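Local atomic coordinates of YcgJ protein (Bacillus subtilis, PDB entry 1XXL), a protein that probably transfers methyl groups from S-adenosylmethionine to an acceptor not yet identified, as other members of the Rossmann-like methyltransferase superfamily do. Residues Val123-Pro128 / Val149-Leu154; Pro131-Phe136 / Arg209-Ile214; Trp174-Gln179 / Phe225-Ile230. One frame throughout, in Å; residues are numbered along the deposited sequence.

How the interactions relate
Interactions 1 and 3 meet in one sheet: Val123-Asp124-His125 belongs to strand 118-125, which pairs with strand 222-236, the strand that supplies Phe225-Ile230 to interaction 3. Interaction 1 lies nearest the chain centre, its own centre about 9 Å away, and is buried and largely polar, with two direct hydrogen bonds and three bridging waters. Interaction 3, about 13 Å out, is a partly buried antiparallel pairing built on a backbone ladder. Interaction 2, the most peripheral at about 19 Å, is buried but apolar. Asp134 of its helix 131-144 makes a salt bridge to Arg150 of interaction 1, and its Thr211 carbonyl receives NZ of Lys228 from interaction 3.

Interaction 1 (Val123-Pro128 / Val149-Leu154); sequences VDHYAP and VRESSL
His125 and Glu151 form a His-carboxylate hydrogen bond, with ND1 of His125 donating to OE1 of Glu151 over 2.8 Å at an N-H...O angle of 162°. The acceptor lies near the imidazole plane, yet the donor stands 62° out of the carboxylate plane, the two planes being well turned against each other. Glu151 CG sits between its own backbone N and carbonyl carbon (chi1 69°), and the chain bends at chi2, which sets CD. Asn141 binds OE2 of Glu151, so each carboxylate oxygen has a protein partner. Asp124 OD2 lies over the centre of one face of the His125 imidazole, 3.8 Å above its plane, and also accepts the backbone N-H of His125.

In the backbone, N of Ala127 donates to O of Ser152 over 3.1 Å. Three waters connect the segments further: one donates to the carbonyls of His125 and Ser152, another to O of Tyr126 and OE1 of Glu151, and the third links O of Ala127 to N of Leu154.

These bonds join strand 118-125 of the Rossmann-like methyltransferase domain, and the residues that follow it, to the loop before helix 154-163. The His125 side chain is about 9 Å from that of Arg94, an S-adenosylmethionine-binding residue.

The apolar part is a CH-pi contact: CD2 of Leu154 sits over the face of the Tyr126 ring, 3.8 Å from its centroid, while CD1 of Leu154 lies near CE2 and CZ of Tyr126. Nearby, CB of Ala127 packs 3.4 Å from O of Glu151. Ser153, at the N-cap of helix 154-163, sends its CA-H to O of Ala127.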
loop_
_atom_site.group_PDB
_atom_site.type_symbol
_atom_site.label_atom_id
_atom_site.label_comp_id
_atom_site.label_asym_id
_atom_site.label_seq_id
_atom_site.Cartn_x
_atom_site.Cartn_y
_atom_site.Cartn_z
ATOM N N VAL A 123 -3.123 1.017 -3.705
ATOM C CA VAL A 123 -1.794 0.999 -4.268
ATOM C C VAL A 123 -0.918 0.107 -3.419
ATOM O O VAL A 123 -0.853 0.261 -2.198
ATOM C CB VAL A 123 -1.148 2.447 -4.366
ATOM C CG1 VAL A 123 0.350 2.382 -4.692
ATOM C CG2 VAL A 123 -1.864 3.222 -5.394
ATOM N N ASP A 124 -0.256 -0.838 -4.069
ATOM C CA ASP A 124 0.765 -1.596 -3.404
ATOM C C ASP A 124 1.693 -2.204 -4.431
ATOM O O ASP A 124 1.425 -2.189 -5.620
ATOM C CB ASP A 124 0.143 -2.678 -2.477
ATOM C CG ASP A 124 1.001 -2.959 -1.232
ATOM O OD1 ASP A 124 0.498 -3.685 -0.346
ATOM O OD2 ASP A 124 2.170 -2.479 -1.144
ATOM N N HIS A 125 2.815 -2.719 -3.969
ATOM C CA HIS A 125 3.572 -3.604 -4.819
ATOM C C HIS A 125 2.961 -5.012 -4.669
ATOM O O HIS A 125 2.252 -5.295 -3.701
ATOM C CB HIS A 125 5.093 -3.544 -4.609
ATOM C CG HIS A 125 5.518 -3.367 -3.198
ATOM N ND1 HIS A 125 5.756 -4.428 -2.362
ATOM C CD2 HIS A 125 5.774 -2.247 -2.478
ATOM C CE1 HIS A 125 6.127 -3.974 -1.176
ATOM N NE2 HIS A 125 6.139 -2.653 -1.219
ATOM N N TYR A 126 3.144 -5.832 -5.684
ATOM C CA TYR A 126 2.483 -7.118 -5.738
ATOM C C TYR A 126 3.450 -8.228 -6.145
ATOM O O TYR A 126 4.497 -7.979 -6.714
ATOM C CB TYR A 126 1.280 -7.032 -6.684
ATOM C CG TYR A 126 1.600 -6.725 -8.134
ATOM C CD1 TYR A 126 1.602 -5.422 -8.613
ATOM C CD2 TYR A 126 1.895 -7.740 -9.016
ATOM C CE1 TYR A 126 1.863 -5.149 -9.947
ATOM C CE2 TYR A 126 2.175 -7.482 -10.315
ATOM C CZ TYR A 126 2.159 -6.181 -10.788
ATOM O OH TYR A 126 2.466 -5.946 -12.096
ATOM N N ALA A 127 3.055 -9.456 -5.840
ATOM C CA ALA A 127 3.775 -10.668 -6.205
ATOM C C ALA A 127 3.410 -11.061 -7.636
ATOM O O ALA A 127 2.232 -11.077 -7.993
ATOM C CB ALA A 127 3.384 -11.791 -5.263
ATOM N N PRO A 128 4.422 -11.379 -8.471
ATOM C CA PRO A 128 4.119 -11.978 -9.756
ATOM C C PRO A 128 3.327 -13.282 -9.581
ATOM O O PRO A 128 3.322 -13.879 -8.493
ATOM C CB PRO A 128 5.503 -12.228 -10.365
ATOM C CG PRO A 128 6.384 -11.257 -9.700
ATOM C CD PRO A 128 5.862 -11.159 -8.299
ATOM N N VAL A 149 4.225 -8.748 6.004
ATOM C CA VAL A 149 3.440 -9.979 6.159
ATOM C C VAL A 149 3.413 -10.678 4.813
ATOM O O VAL A 149 3.993 -11.744 4.656
ATOM C CB VAL A 149 2.008 -9.694 6.677
ATOM C CG1 VAL A 149 1.180 -10.961 6.692
ATOM C CG2 VAL A 149 2.074 -9.081 8.103
ATOM N N ARG A 150 2.750 -10.086 3.827
ATOM C CA ARG A 150 2.740 -10.675 2.490
ATOM C C ARG A 150 2.228 -9.660 1.493
ATOM O O ARG A 150 1.282 -8.949 1.789
ATOM C CB ARG A 150 1.844 -11.938 2.442
ATOM C CG ARG A 150 1.591 -12.423 1.005
ATOM C CD ARG A 150 0.826 -13.717 0.893
ATOM N NE ARG A 150 0.487 -13.956 -0.509
ATOM C CZ ARG A 150 1.332 -14.394 -1.437
ATOM N NH1 ARG A 150 2.601 -14.680 -1.121
ATOM N NH2 ARG A 150 0.907 -14.546 -2.696
ATOM N N GLU A 151 2.878 -9.588 0.328
ATOM C CA GLU A 151 2.326 -8.889 -0.811
ATOM C C GLU A 151 1.649 -9.917 -1.713
ATOM O O GLU A 151 2.286 -10.877 -2.215
ATOM C CB GLU A 151 3.369 -8.001 -1.532
ATOM C CG GLU A 151 4.490 -8.673 -2.290
ATOM C CD GLU A 151 5.782 -7.831 -2.284
ATOM O OE1 GLU A 151 6.004 -7.053 -3.241
ATOM O OE2 GLU A 151 6.563 -7.940 -1.301
ATOM N N SER A 152 0.342 -9.723 -1.857
ATOM C CA SER A 152 -0.515 -10.629 -2.585
ATOM C C SER A 152 -0.263 -10.495 -4.085
ATOM O O SER A 152 0.246 -9.462 -4.571
ATOM C CB SER A 152 -2.000 -10.337 -2.286
ATOM O OG SER A 152 -2.338 -10.502 -0.922
ATOM N N SER A 153 -0.623 -11.546 -4.826
ATOM C CA SER A 153 -0.612 -11.493 -6.284
ATOM C C SER A 153 -1.865 -10.781 -6.808
ATOM O O SER A 153 -2.825 -10.591 -6.059
ATOM C CB SER A 153 -0.511 -12.923 -6.851
ATOM O OG SER A 153 -1.715 -13.630 -6.650
ATOM N N LEU A 154 -1.866 -10.401 -8.089
ATOM C CA LEU A 154 -3.043 -9.780 -8.712
ATOM C C LEU A 154 -4.257 -10.712 -8.815
ATOM O O LEU A 154 -5.400 -10.285 -8.647
ATOM C CB LEU A 154 -2.700 -9.192 -10.091
ATOM C CG LEU A 154 -1.605 -8.105 -10.057
ATOM C CD1 LEU A 154 -1.378 -7.543 -11.450
ATOM C CD2 LEU A 154 -1.896 -7.015 -9.087
HETATM O O HOH W 1 -0.060 -6.872 -3.371
HETATM O O HOH W 2 6.669 -6.523 -6.190
HETATM O O HOH W 3 0.308 -10.970 -9.975
#

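Interaction 2 (Pro131-Phe136 / Arg209-Ile214); sequences PVLDEF and RDTFCI
The rings of Phe136 and Phe212 lie nearly parallel, their planes 19° apart, but are slid past each other in opposite directions, and with 5.6 Å between centroids they barely overlap. The closest atoms are CD1 of Phe136 and CD2 of Phe212 at 3.7 Å, and CE2 of Phe212 lies almost as near to the same carbon. Leu133, one turn earlier in helix 131-144, also touches Phe212. Its carbonyl O approaches CZ of Phe212 at 3.7 Å, and its CB lies 4.2 Å from CE2 of Phe212. Two further pairs meet tip to tip: CD1 of Leu133 with OG1 of Thr211 at 3.5 Å, and CZ of Phe136 with CD1 of Ile214 at 3.9 Å. The hydroxyl of Thr211 has its polar partner in its own helix, the carbonyl of Glu207.

In Phe136, chi1 of 178° sets CG anti to the backbone N. Within the second segment, CG2 of Thr211 rests over the centre of the Phe212 ring, 3.8 Å above its plane. A Schellman motif ends helix 206-211, with N of Ile214 bonded to O of Arg209 and a weak bond from N of Cys213 to O of Asp210; Cys213 takes the positive phi, 49°. Ile214, just after the motif, meets Phe136 through CD1.

Far from the annotated cofactor residues, this packing joins the first turns of helix 131-144 to the end of helix 206-211. His200 of helix 191-202 stacks on Phe136, and Phe212 pairs through its backbone with Cys226 of strand 222-236.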
loop_
_atom_site.group_PDB
_atom_site.type_symbol
_atom_site.label_atom_id
_atom_site.label_comp_id
_atom_site.label_asym_id
_atom_site.label_seq_id
_atom_site.Cartn_x
_atom_site.Cartn_y
_atom_site.Cartn_z
ATOM N N PRO A 131 4.881 -18.596 -8.683
ATOM C CA PRO A 131 5.098 -18.707 -7.249
ATOM C C PRO A 131 6.525 -18.517 -6.804
ATOM O O PRO A 131 6.733 -18.077 -5.699
ATOM C CB PRO A 131 4.636 -20.139 -6.923
ATOM C CG PRO A 131 3.813 -20.543 -8.088
ATOM C CD PRO A 131 4.282 -19.827 -9.242
ATOM N N VAL A 132 7.484 -18.863 -7.649
ATOM C CA VAL A 132 8.914 -18.726 -7.324
ATOM C C VAL A 132 9.348 -17.250 -7.294
ATOM O O VAL A 132 10.205 -16.859 -6.495
ATOM C CB VAL A 132 9.791 -19.567 -8.305
ATOM C CG1 VAL A 132 11.233 -19.460 -7.971
ATOM C CG2 VAL A 132 9.422 -21.059 -8.179
ATOM N N LEU A 133 8.728 -16.431 -8.133
ATOM C CA LEU A 133 8.997 -14.990 -8.140
ATOM C C LEU A 133 8.232 -14.310 -7.000
ATOM O O LEU A 133 8.746 -13.388 -6.367
ATOM C CB LEU A 133 8.627 -14.380 -9.479
ATOM C CG LEU A 133 9.388 -14.946 -10.681
ATOM C CD1 LEU A 133 8.895 -14.314 -11.944
ATOM C CD2 LEU A 133 10.885 -14.772 -10.557
ATOM N N ASP A 134 7.001 -14.776 -6.777
ATOM C CA ASP A 134 6.183 -14.397 -5.613
ATOM C C ASP A 134 7.005 -14.537 -4.311
ATOM O O ASP A 134 7.187 -13.599 -3.524
ATOM C CB ASP A 134 4.966 -15.311 -5.597
ATOM C CG ASP A 134 4.051 -15.077 -4.435
ATOM O OD1 ASP A 134 2.821 -15.229 -4.658
ATOM O OD2 ASP A 134 4.523 -14.746 -3.327
ATOM N N GLU A 135 7.523 -15.730 -4.121
ATOM C CA GLU A 135 8.369 -16.060 -2.983
ATOM C C GLU A 135 9.673 -15.206 -2.920
ATOM O O GLU A 135 10.076 -14.741 -1.856
ATOM C CB GLU A 135 8.640 -17.543 -3.146
ATOM C CG GLU A 135 9.460 -18.268 -2.185
ATOM C CD GLU A 135 9.440 -19.775 -2.543
ATOM O OE1 GLU A 135 10.444 -20.473 -2.249
ATOM O OE2 GLU A 135 8.421 -20.243 -3.154
ATOM N N PHE A 136 10.301 -14.965 -4.065
ATOM C CA PHE A 136 11.559 -14.209 -4.110
ATOM C C PHE A 136 11.373 -12.797 -3.562
ATOM O O PHE A 136 12.124 -12.338 -2.697
ATOM C CB PHE A 136 12.084 -14.136 -5.545
ATOM C CG PHE A 136 13.338 -13.344 -5.677
ATOM C CD1 PHE A 136 13.295 -11.976 -5.951
ATOM C CD2 PHE A 136 14.573 -13.954 -5.520
ATOM C CE1 PHE A 136 14.467 -11.249 -6.057
ATOM C CE2 PHE A 136 15.730 -13.228 -5.636
ATOM C CZ PHE A 136 15.676 -11.882 -5.897
ATOM N N ARG A 209 16.006 -11.900 -11.963
ATOM C CA ARG A 209 16.844 -10.803 -12.405
ATOM C C ARG A 209 16.174 -9.940 -13.485
ATOM O O ARG A 209 16.317 -8.714 -13.486
ATOM C CB ARG A 209 18.157 -11.359 -12.925
ATOM C CG ARG A 209 19.130 -11.760 -11.842
ATOM C CD ARG A 209 20.149 -12.749 -12.413
ATOM N NE ARG A 209 21.537 -12.366 -12.160
ATOM C CZ ARG A 209 22.230 -12.629 -11.042
ATOM N NH1 ARG A 209 21.690 -13.312 -10.043
ATOM N NH2 ARG A 209 23.501 -12.210 -10.941
ATOM N N ASP A 210 15.458 -10.591 -14.406
ATOM C CA ASP A 210 14.687 -9.905 -15.451
ATOM C C ASP A 210 13.456 -9.214 -14.857
ATOM O O ASP A 210 13.245 -8.028 -15.046
ATOM C CB ASP A 210 14.280 -10.931 -16.533
ATOM C CG ASP A 210 13.480 -10.304 -17.704
ATOM O OD1 ASP A 210 13.821 -9.169 -18.155
ATOM O OD2 ASP A 210 12.504 -10.962 -18.182
ATOM N N THR A 211 12.647 -9.960 -14.120
ATOM C CA THR A 211 11.404 -9.437 -13.574
ATOM C C THR A 211 11.643 -8.263 -12.633
ATOM O O THR A 211 10.913 -7.286 -12.670
ATOM C CB THR A 211 10.637 -10.544 -12.812
ATOM O OG1 THR A 211 10.286 -11.590 -13.734
ATOM C CG2 THR A 211 9.366 -9.996 -12.169
ATOM N N PHE A 212 12.656 -8.363 -11.781
ATOM C CA PHE A 212 12.892 -7.340 -10.756
ATOM C C PHE A 212 14.071 -6.408 -11.081
ATOM O O PHE A 212 14.562 -5.720 -10.201
ATOM C CB PHE A 212 13.039 -7.985 -9.359
ATOM C CG PHE A 212 11.835 -8.793 -8.948
ATOM C CD1 PHE A 212 10.632 -8.170 -8.675
ATOM C CD2 PHE A 212 11.886 -10.185 -8.893
ATOM C CE1 PHE A 212 9.532 -8.901 -8.316
ATOM C CE2 PHE A 212 10.772 -10.918 -8.543
ATOM C CZ PHE A 212 9.604 -10.280 -8.252
ATOM N N CYS A 213 14.514 -6.405 -12.343
ATOM C CA CYS A 213 15.468 -5.425 -12.851
ATOM C C CYS A 213 16.673 -5.265 -11.932
ATOM O O CYS A 213 17.034 -4.160 -11.545
ATOM C CB CYS A 213 14.784 -4.083 -13.019
ATOM S SG CYS A 213 13.296 -4.151 -14.023
ATOM N N ILE A 214 17.299 -6.382 -11.595
ATOM C CA ILE A 214 18.365 -6.398 -10.608
ATOM C C ILE A 214 19.666 -5.902 -11.222
ATOM O O ILE A 214 20.152 -6.437 -12.225
ATOM C CB ILE A 214 18.530 -7.801 -9.986
ATOM C CG1 ILE A 214 17.271 -8.180 -9.225
ATOM C CG2 ILE A 214 19.714 -7.852 -9.000
ATOM C CD1 ILE A 214 17.303 -9.650 -8.649
#

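Interaction 3 (Trp174-Gln179 / Phe225-Ile230)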
loop_
_atom_site.group_PDB
_atom_site.type_symbol
_atom_site.label_atom_id
_atom_site.label_comp_id
_atom_site.label_asym_id
_atom_site.label_seq_id
_atom_site.Cartn_x
_atom_site.Cartn_y
_atom_site.Cartn_z
ATOM N N TRP A 174 3.201 -0.206 -12.879
ATOM C CA TRP A 174 4.509 0.378 -13.166
ATOM C C TRP A 174 5.559 -0.321 -12.351
ATOM O O TRP A 174 5.244 -0.957 -11.331
ATOM C CB TRP A 174 4.495 1.895 -12.898
ATOM C CG TRP A 174 4.326 2.277 -11.470
ATOM C CD1 TRP A 174 5.320 2.558 -10.578
ATOM C CD2 TRP A 174 3.088 2.456 -10.766
ATOM N NE1 TRP A 174 4.777 2.874 -9.355
ATOM C CE2 TRP A 174 3.411 2.827 -9.443
ATOM C CE3 TRP A 174 1.734 2.330 -11.124
ATOM C CZ2 TRP A 174 2.434 3.083 -8.484
ATOM C CZ3 TRP A 174 0.765 2.589 -10.166
ATOM C CH2 TRP A 174 1.120 2.945 -8.871
ATOM N N ASN A 175 6.800 -0.234 -12.826
ATOM C CA ASN A 175 7.978 -0.714 -12.083
ATOM C C ASN A 175 8.373 0.360 -11.094
ATOM O O ASN A 175 8.563 1.521 -11.468
ATOM C CB ASN A 175 9.149 -1.020 -13.029
ATOM C CG ASN A 175 9.015 -2.384 -13.719
ATOM O OD1 ASN A 175 8.177 -3.203 -13.353
ATOM N ND2 ASN A 175 9.870 -2.637 -14.698
ATOM N N LEU A 176 8.443 -0.001 -9.820
ATOM C CA LEU A 176 8.827 0.938 -8.777
ATOM C C LEU A 176 10.325 0.790 -8.539
ATOM O O LEU A 176 10.752 -0.209 -8.001
ATOM C CB LEU A 176 8.036 0.638 -7.500
ATOM C CG LEU A 176 8.393 1.374 -6.214
ATOM C CD1 LEU A 176 8.100 2.850 -6.383
ATOM C CD2 LEU A 176 7.592 0.771 -5.052
ATOM N N PRO A 177 11.131 1.786 -8.959
ATOM C CA PRO A 177 12.588 1.658 -8.858
ATOM C C PRO A 177 13.081 1.857 -7.436
ATOM O O PRO A 177 12.619 2.771 -6.738
ATOM C CB PRO A 177 13.111 2.778 -9.780
ATOM C CG PRO A 177 12.044 3.815 -9.735
ATOM C CD PRO A 177 10.730 3.065 -9.574
ATOM N N ILE A 178 13.984 0.993 -7.008
ATOM C CA ILE A 178 14.546 1.063 -5.666
ATOM C C ILE A 178 16.062 1.227 -5.778
ATOM O O ILE A 178 16.737 0.410 -6.403
ATOM C CB ILE A 178 14.172 -0.171 -4.802
ATOM C CG1 ILE A 178 12.704 -0.074 -4.339
ATOM C CG2 ILE A 178 15.013 -0.219 -3.524
ATOM C CD1 ILE A 178 11.827 -0.777 -5.162
ATOM N N GLN A 179 16.563 2.317 -5.201
ATOM C CA GLN A 179 17.981 2.553 -5.061
ATOM C C GLN A 179 18.422 1.850 -3.776
ATOM O O GLN A 179 18.001 2.198 -2.684
ATOM C CB GLN A 179 18.294 4.055 -5.017
ATOM C CG GLN A 179 17.833 4.863 -6.263
ATOM C CD GLN A 179 18.335 4.319 -7.610
ATOM O OE1 GLN A 179 17.560 4.181 -8.589
ATOM N NE2 GLN A 179 19.606 3.976 -7.665
ATOM N N PHE A 225 17.019 -2.313 -7.912
ATOM C CA PHE A 225 16.056 -3.308 -8.392
ATOM C C PHE A 225 14.710 -2.625 -8.517
ATOM O O PHE A 225 14.571 -1.478 -8.103
ATOM C CB PHE A 225 16.009 -4.552 -7.485
ATOM C CG PHE A 225 15.620 -4.272 -6.048
ATOM C CD1 PHE A 225 14.289 -4.297 -5.654
ATOM C CD2 PHE A 225 16.595 -4.006 -5.086
ATOM C CE1 PHE A 225 13.939 -4.054 -4.334
ATOM C CE2 PHE A 225 16.251 -3.773 -3.767
ATOM C CZ PHE A 225 14.915 -3.779 -3.392
ATOM N N CYS A 226 13.739 -3.307 -9.099
ATOM C CA CYS A 226 12.399 -2.778 -9.201
ATOM C C CYS A 226 11.405 -3.715 -8.572
ATOM O O CYS A 226 11.501 -4.932 -8.721
ATOM C CB CYS A 226 11.987 -2.557 -10.656
ATOM S SG CYS A 226 12.832 -1.183 -11.516
ATOM N N LEU A 227 10.436 -3.127 -7.896
ATOM C CA LEU A 227 9.277 -3.821 -7.413
ATOM C C LEU A 227 8.157 -3.609 -8.441
ATOM O O LEU A 227 8.247 -2.720 -9.282
ATOM C CB LEU A 227 8.867 -3.285 -6.047
ATOM C CG LEU A 227 9.353 -3.946 -4.746
ATOM C CD1 LEU A 227 10.496 -4.923 -4.845
ATOM C CD2 LEU A 227 9.576 -2.949 -3.644
ATOM N N LYS A 228 7.131 -4.463 -8.389
ATOM C CA LYS A 228 5.967 -4.350 -9.279
ATOM C C LYS A 228 4.835 -3.640 -8.556
ATOM O O LYS A 228 4.318 -4.151 -7.564
ATOM C CB LYS A 228 5.482 -5.736 -9.711
ATOM C CG LYS A 228 6.562 -6.719 -10.104
ATOM C CD LYS A 228 7.539 -6.156 -11.106
ATOM C CE LYS A 228 6.983 -6.130 -12.470
ATOM N NZ LYS A 228 8.140 -6.007 -13.442
ATOM N N ALA A 229 4.447 -2.473 -9.048
ATOM C CA ALA A 229 3.468 -1.625 -8.369
ATOM C C ALA A 229 2.243 -1.504 -9.209
ATOM O O ALA A 229 2.303 -1.645 -10.433
ATOM C CB ALA A 229 4.055 -0.271 -8.106
ATOM N N ILE A 230 1.119 -1.250 -8.545
ATOM C CA ILE A 230 -0.152 -1.103 -9.223
ATOM C C ILE A 230 -1.087 -0.155 -8.464
ATOM O O ILE A 230 -0.986 -0.011 -7.253
ATOM C CB ILE A 230 -0.793 -2.514 -9.408
ATOM C CG1 ILE A 230 -1.924 -2.471 -10.431
ATOM C CG2 ILE A 230 -1.196 -3.081 -8.046
ATOM C CD1 ILE A 230 -2.498 -3.873 -10.819
#
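Trp174 presents one face of its indole to Ala229, whose CB stands 3.6 Å from the centroid of the five-membered ring, 22° off its normal, with CE2 of Trp174 the nearest ring atom to it. The backbone N of Ile230 lies over the same face, toward the rim. The ring of His8, from the purification tag, pairs edge-to-face with Trp174. On Phe225, CG2 of Ile178 lies over one face, 4.0 Å from the ring centroid, and CB of Ile178 is over that face near the rim; CD1 of Leu227 is in plane at the ring edge. In Phe225, chi1 of 60° puts CG between the backbone N and the carbonyl carbon.

Six backbone bonds tie the strands, paired at Trp174-Ala229, Leu176-Leu227 and Ile178-Phe225; N of Leu176 to O of Leu227 measures 2.8 Å. The non-hydrogen-bonded pairs, Asn175-Lys228 and Pro177-Cys226, alternate with these, and at Pro177 the proline nitrogen has no N-H to give.

The axes of segments 174-179 and 225-230 run antiparallel, 144° between their N-to-C directions. Strand 222-236 is antiparallel to both 118-125 and 166-179 and lies between them, the place of the antiparallel last strand in Rossmann-like methyltransferases.

On the face with Asn175, NZ of Lys228 donates to OD1 of Asn175 over 2.8 Å, tilted somewhat from the carbonyl plane. The Lys228 chain is bent at chi2 and chi3, and NZ also bonds O of Thr211. On the opposite face, CD1 of Ile178 and CD2 of Leu227 press together at 3.5 Å, tighter than usual, and CB of Leu176 lies 4.1 Å from CB of Ala229.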